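Local coordinates for protein ferredoxin-NADP reductase (Neisseria gonorrhoeae MIA_2011_03-10, PDB 5TR9) that probably transfers electrons between ferredoxin and NADP(H) through a bound FAD, as ferredoxin-NADP reductases do, at residues Q243-D247 with M248-M252; N234-M237 with V238-F242. All coordinates share one frame; numbering follows the deposited sequence.

Contact 1 (Q243-D247 with M248-M252); sequences QTLLD and MGYAM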
loop_
_atom_site.group_PDB
_atom_site.type_symbol
_atom_site.label_atom_id
_atom_site.label_comp_id
_atom_site.label_asym_id
_atom_site.label_seq_id
_atom_site.Cartn_x
_atom_site.Cartn_y
_atom_site.Cartn_z
ATOM N N GLN A 243 -18.449 0.724 -1.603
ATOM C CA GLN A 243 -19.891 0.941 -1.591
ATOM C C GLN A 243 -20.230 2.367 -1.187
ATOM O O GLN A 243 -21.183 2.953 -1.715
ATOM C CB GLN A 243 -20.567 -0.063 -0.663
ATOM C CG GLN A 243 -20.377 -1.483 -1.149
ATOM C CD GLN A 243 -21.133 -2.509 -0.349
ATOM O OE1 GLN A 243 -21.730 -2.213 0.702
ATOM N NE2 GLN A 243 -21.133 -3.747 -0.853
ATOM N N THR A 244 -19.454 2.940 -0.259
ATOM C CA THR A 244 -19.665 4.328 0.149
ATOM C C THR A 244 -19.399 5.286 -1.005
ATOM O O THR A 244 -20.196 6.205 -1.252
ATOM C CB THR A 244 -18.780 4.648 1.356
ATOM O OG1 THR A 244 -19.241 3.886 2.476
ATOM C CG2 THR A 244 -18.843 6.137 1.711
ATOM N N LEU A 245 -18.303 5.066 -1.744
ATOM C CA LEU A 245 -17.998 5.921 -2.890
ATOM C C LEU A 245 -19.048 5.780 -3.991
ATOM O O LEU A 245 -19.433 6.774 -4.619
ATOM C CB LEU A 245 -16.592 5.604 -3.422
ATOM C CG LEU A 245 -15.463 6.011 -2.465
ATOM C CD1 LEU A 245 -14.127 5.518 -3.009
ATOM C CD2 LEU A 245 -15.458 7.529 -2.288
ATOM N N LEU A 246 -19.545 4.560 -4.234
ATOM C CA LEU A 246 -20.657 4.414 -5.176
ATOM C C LEU A 246 -21.853 5.262 -4.755
ATOM O O LEU A 246 -22.507 5.891 -5.597
ATOM C CB LEU A 246 -21.080 2.948 -5.301
ATOM C CG LEU A 246 -20.152 1.930 -5.968
ATOM C CD1 LEU A 246 -20.920 0.648 -6.288
ATOM C CD2 LEU A 246 -19.506 2.482 -7.221
ATOM N N ASP A 247 -22.157 5.295 -3.451
ATOM C CA ASP A 247 -23.279 6.094 -2.967
ATOM C C ASP A 247 -23.040 7.584 -3.188
ATOM O O ASP A 247 -24.001 8.350 -3.338
ATOM C CB ASP A 247 -23.521 5.836 -1.475
ATOM C CG ASP A 247 -24.127 4.468 -1.197
ATOM O OD1 ASP A 247 -24.721 3.873 -2.114
ATOM O OD2 ASP A 247 -24.018 3.999 -0.040
ATOM N N MET A 248 -21.775 7.999 -3.213
ATOM C CA MET A 248 -21.364 9.382 -3.416
ATOM C C MET A 248 -21.199 9.750 -4.887
ATOM O O MET A 248 -20.807 10.882 -5.183
ATOM C CB MET A 248 -20.054 9.658 -2.660
ATOM C CG MET A 248 -20.240 9.638 -1.148
ATOM S SD MET A 248 -18.729 9.559 -0.164
ATOM C CE MET A 248 -17.967 11.145 -0.519
ATOM N N GLY A 249 -21.482 8.833 -5.809
ATOM C CA GLY A 249 -21.482 9.152 -7.224
ATOM C C GLY A 249 -20.262 8.719 -8.003
ATOM O O GLY A 249 -20.135 9.098 -9.178
ATOM N N TYR A 250 -19.367 7.947 -7.395
ATOM C CA TYR A 250 -18.160 7.461 -8.047
ATOM C C TYR A 250 -18.412 6.087 -8.664
ATOM O O TYR A 250 -19.404 5.418 -8.361
ATOM C CB TYR A 250 -17.000 7.414 -7.043
ATOM C CG TYR A 250 -16.671 8.790 -6.469
ATOM C CD1 TYR A 250 -15.751 9.623 -7.096
ATOM C CD2 TYR A 250 -17.297 9.255 -5.320
ATOM C CE1 TYR A 250 -15.457 10.891 -6.590
ATOM C CE2 TYR A 250 -17.016 10.505 -4.805
ATOM C CZ TYR A 250 -16.095 11.322 -5.442
ATOM O OH TYR A 250 -15.823 12.574 -4.938
ATOM N N ALA A 251 -17.507 5.676 -9.557
ATOM C CA ALA A 251 -17.667 4.430 -10.296
ATOM C C ALA A 251 -16.315 3.748 -10.444
ATOM O O ALA A 251 -15.261 4.374 -10.329
ATOM C CB ALA A 251 -18.285 4.664 -11.682
ATOM N N MET A 252 -16.363 2.440 -10.690
ATOM C CA MET A 252 -15.132 1.685 -10.860
ATOM C C MET A 252 -14.457 2.028 -12.191
ATOM O O MET A 252 -15.108 2.217 -13.225
ATOM C CB MET A 252 -15.429 0.182 -10.779
ATOM C CG MET A 252 -14.201 -0.713 -10.719
ATOM S SD MET A 252 -14.603 -2.462 -11.002
ATOM C CE MET A 252 -15.627 -2.811 -9.575
HETATM O O HOH W 1 -22.157 5.893 -8.248
#
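M248, G249 and Y250 fold back onto the last turn of helix 235-247 and close it with a Schellman motif, turning the chain toward strand 261-265. M248 N divides weakly between T244 O, four residues back, and L245 O, three back, at the end of the helix. Its side chain lies beside that of T244, both pointing the same way, with SD 3.9 Å from T244 CG2. With chi1 at -69° the CG of M248 stands beside its own backbone N, which sets it against T244 O at 3.4 Å. G249 turns to positive phi (102°), a backbone shape that suits a residue without a side chain; its N donates to L246 O at 3.1 Å, from well above the carbonyl plane. Y250 N then makes the wider bond of the motif, a straight one to L245 O at 3.0 Å (163° at the hydrogen). The same carbonyl oxygen also lies in the plane of the Y250 ring, at the edge by CD2, while L245 CD2 packs on that ring carbon at 3.9 Å. F229 meets the ring in an edge-to-face pair, and L245 and Y250 both touch I261, so the helix end is pinned to the parallel sheet. A251 N continues to Q260 OE1. One water bridges the two segments, donating to both L246 O (2.7 Å) and Y250 O (2.8 Å).

Contact 2 (N234-M237 with V238-F242); sequences NPEM and VKDTF. With EDO (1,2-ethanediol), chain B.
The N-terminal turns of helix 235-247, the helix of the β-α-β unit between strands 227-233 and 261-265, open with N234 as N-cap. V238 N makes the backbone bond to N234 O, four residues back, almost head-on along the carbonyl bond at 2.9 Å, while M237 N makes the capping bond to N234 OD1 at 2.8 Å, from above the amide plane. Further along, M237 O is gripped twice: T241 N and T241 OG1 (2.7 Å) reach it from opposite faces of its plane. The T241 hydroxyl can do this because chi1 of -58° sets OG1 beside its own N. The M237 chain, bent at chi2, carries SD and CE past that hydroxyl, CE ending 3.6 Å from OG1, and packs on L126 and I205. The carboxylate planes of E236 and D240 are turned 75° to each other, with E236 OE1 3.7 Å from D240 OD2. A water donates to D240 OD1 at 2.7 Å and only weakly to E236 OE1; K239 NZ makes a weak bond to O2 of a 1,2-ethanediol, probably from the crystallisation liquor. Two acidic groups so close probably repel, which the water may soften; this might raise their pKa values, against the opposite pull of the helix N-terminus.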
loop_
_atom_site.group_PDB
_atom_site.type_symbol
_atom_site.label_atom_id
_atom_site.label_comp_id
_atom_site.label_asym_id
_atom_site.label_seq_id
_atom_site.Cartn_x
_atom_site.Cartn_y
_atom_site.Cartn_z
ATOM N N ASN A 234 -7.943 -4.019 4.322
ATOM C CA ASN A 234 -8.599 -5.273 4.656
ATOM C C ASN A 234 -9.880 -5.407 3.826
ATOM O O ASN A 234 -10.484 -4.402 3.422
ATOM C CB ASN A 234 -8.871 -5.389 6.167
ATOM C CG ASN A 234 -9.772 -4.296 6.713
ATOM O OD1 ASN A 234 -10.994 -4.345 6.553
ATOM N ND2 ASN A 234 -9.181 -3.338 7.440
ATOM N N PRO A 235 -10.261 -6.639 3.477
ATOM C CA PRO A 235 -11.404 -6.835 2.568
ATOM C C PRO A 235 -12.659 -6.104 2.998
ATOM O O PRO A 235 -13.340 -5.527 2.144
ATOM C CB PRO A 235 -11.584 -8.354 2.589
ATOM C CG PRO A 235 -10.189 -8.873 2.774
ATOM C CD PRO A 235 -9.533 -7.896 3.727
ATOM N N GLU A 236 -12.974 -6.078 4.300
ATOM C CA GLU A 236 -14.184 -5.383 4.733
ATOM C C GLU A 236 -14.077 -3.887 4.477
ATOM O O GLU A 236 -15.043 -3.257 4.025
ATOM C CB GLU A 236 -14.469 -5.650 6.209
ATOM C CG GLU A 236 -15.733 -4.938 6.663
ATOM C CD GLU A 236 -16.236 -5.362 8.018
ATOM O OE1 GLU A 236 -17.332 -4.888 8.373
ATOM O OE2 GLU A 236 -15.567 -6.155 8.715
ATOM N N MET A 237 -12.914 -3.297 4.778
ATOM C CA MET A 237 -12.722 -1.874 4.508
ATOM C C MET A 237 -12.825 -1.580 3.021
ATOM O O MET A 237 -13.468 -0.606 2.619
ATOM C CB MET A 237 -11.374 -1.404 5.051
ATOM C CG MET A 237 -11.030 0.018 4.628
ATOM S SD MET A 237 -10.048 0.068 3.106
ATOM C CE MET A 237 -9.647 1.812 3.022
ATOM N N VAL A 238 -12.202 -2.412 2.184
ATOM C CA VAL A 238 -12.231 -2.154 0.746
ATOM C C VAL A 238 -13.665 -2.174 0.237
ATOM O O VAL A 238 -14.086 -1.272 -0.502
ATOM C CB VAL A 238 -11.349 -3.167 -0.002
ATOM C CG1 VAL A 238 -11.495 -2.957 -1.488
ATOM C CG2 VAL A 238 -9.889 -2.965 0.402
ATOM N N LYS A 239 -14.435 -3.189 0.641
ATOM C CA LYS A 239 -15.841 -3.289 0.247
ATOM C C LYS A 239 -16.652 -2.103 0.759
ATOM O O LYS A 239 -17.400 -1.470 -0.002
ATOM C CB LYS A 239 -16.436 -4.604 0.755
ATOM C CG LYS A 239 -17.886 -4.816 0.319
ATOM C CD LYS A 239 -18.440 -6.155 0.800
ATOM C CE LYS A 239 -19.139 -6.023 2.140
ATOM N NZ LYS A 239 -19.850 -7.279 2.530
ATOM N N ASP A 240 -16.521 -1.787 2.051
ATOM C CA ASP A 240 -17.304 -0.698 2.632
ATOM C C ASP A 240 -16.940 0.646 2.005
ATOM O O ASP A 240 -17.818 1.484 1.764
ATOM C CB ASP A 240 -17.095 -0.640 4.145
ATOM C CG ASP A 240 -17.781 -1.773 4.893
ATOM O OD1 ASP A 240 -18.629 -2.487 4.305
ATOM O OD2 ASP A 240 -17.471 -1.934 6.099
ATOM N N THR A 241 -15.650 0.868 1.740
ATOM C CA THR A 241 -15.223 2.113 1.102
ATOM C C THR A 241 -15.760 2.203 -0.321
ATOM O O THR A 241 -16.271 3.252 -0.737
ATOM C CB THR A 241 -13.698 2.200 1.117
ATOM O OG1 THR A 241 -13.235 2.128 2.473
ATOM C CG2 THR A 241 -13.202 3.502 0.476
ATOM N N PHE A 242 -15.656 1.110 -1.078
ATOM C CA PHE A 242 -16.184 1.082 -2.445
ATOM C C PHE A 242 -17.676 1.391 -2.465
ATOM O O PHE A 242 -18.139 2.244 -3.237
ATOM C CB PHE A 242 -15.904 -0.288 -3.067
ATOM C CG PHE A 242 -16.531 -0.486 -4.419
ATOM C CD1 PHE A 242 -16.114 0.256 -5.504
ATOM C CD2 PHE A 242 -17.518 -1.437 -4.607
ATOM C CE1 PHE A 242 -16.709 0.074 -6.744
ATOM C CE2 PHE A 242 -18.100 -1.634 -5.859
ATOM C CZ PHE A 242 -17.683 -0.879 -6.925
HETATM C C1 EDO B . -16.322 -7.881 3.238
HETATM O O1 EDO B . -15.334 -8.806 2.777
HETATM C C2 EDO B . -16.678 -8.153 4.694
HETATM O O2 EDO B . -17.785 -7.320 5.058
HETATM O O HOH W 2 -19.601 -4.583 5.751
#

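Contacts 2 and 1 follow in series along helix 235-247, where contact 2 opens the helix and contact 1 closes it, with centres 12 Å apart. They are joined by D240 O, which accepts from T244 OG1 one turn on, a hydroxyl that also bonds K210 NZ. They may meet again where M252 CE comes 3.9 Å from F242 CZ, but this packing depends on which of the two M252 conformers is taken and is doubtful. The N-capped start lies near the cofactor: the N234 side chain is about 6 Å from the FAD and touches F267. The Schellman end is farther from the centre of the chain than contact 2 is.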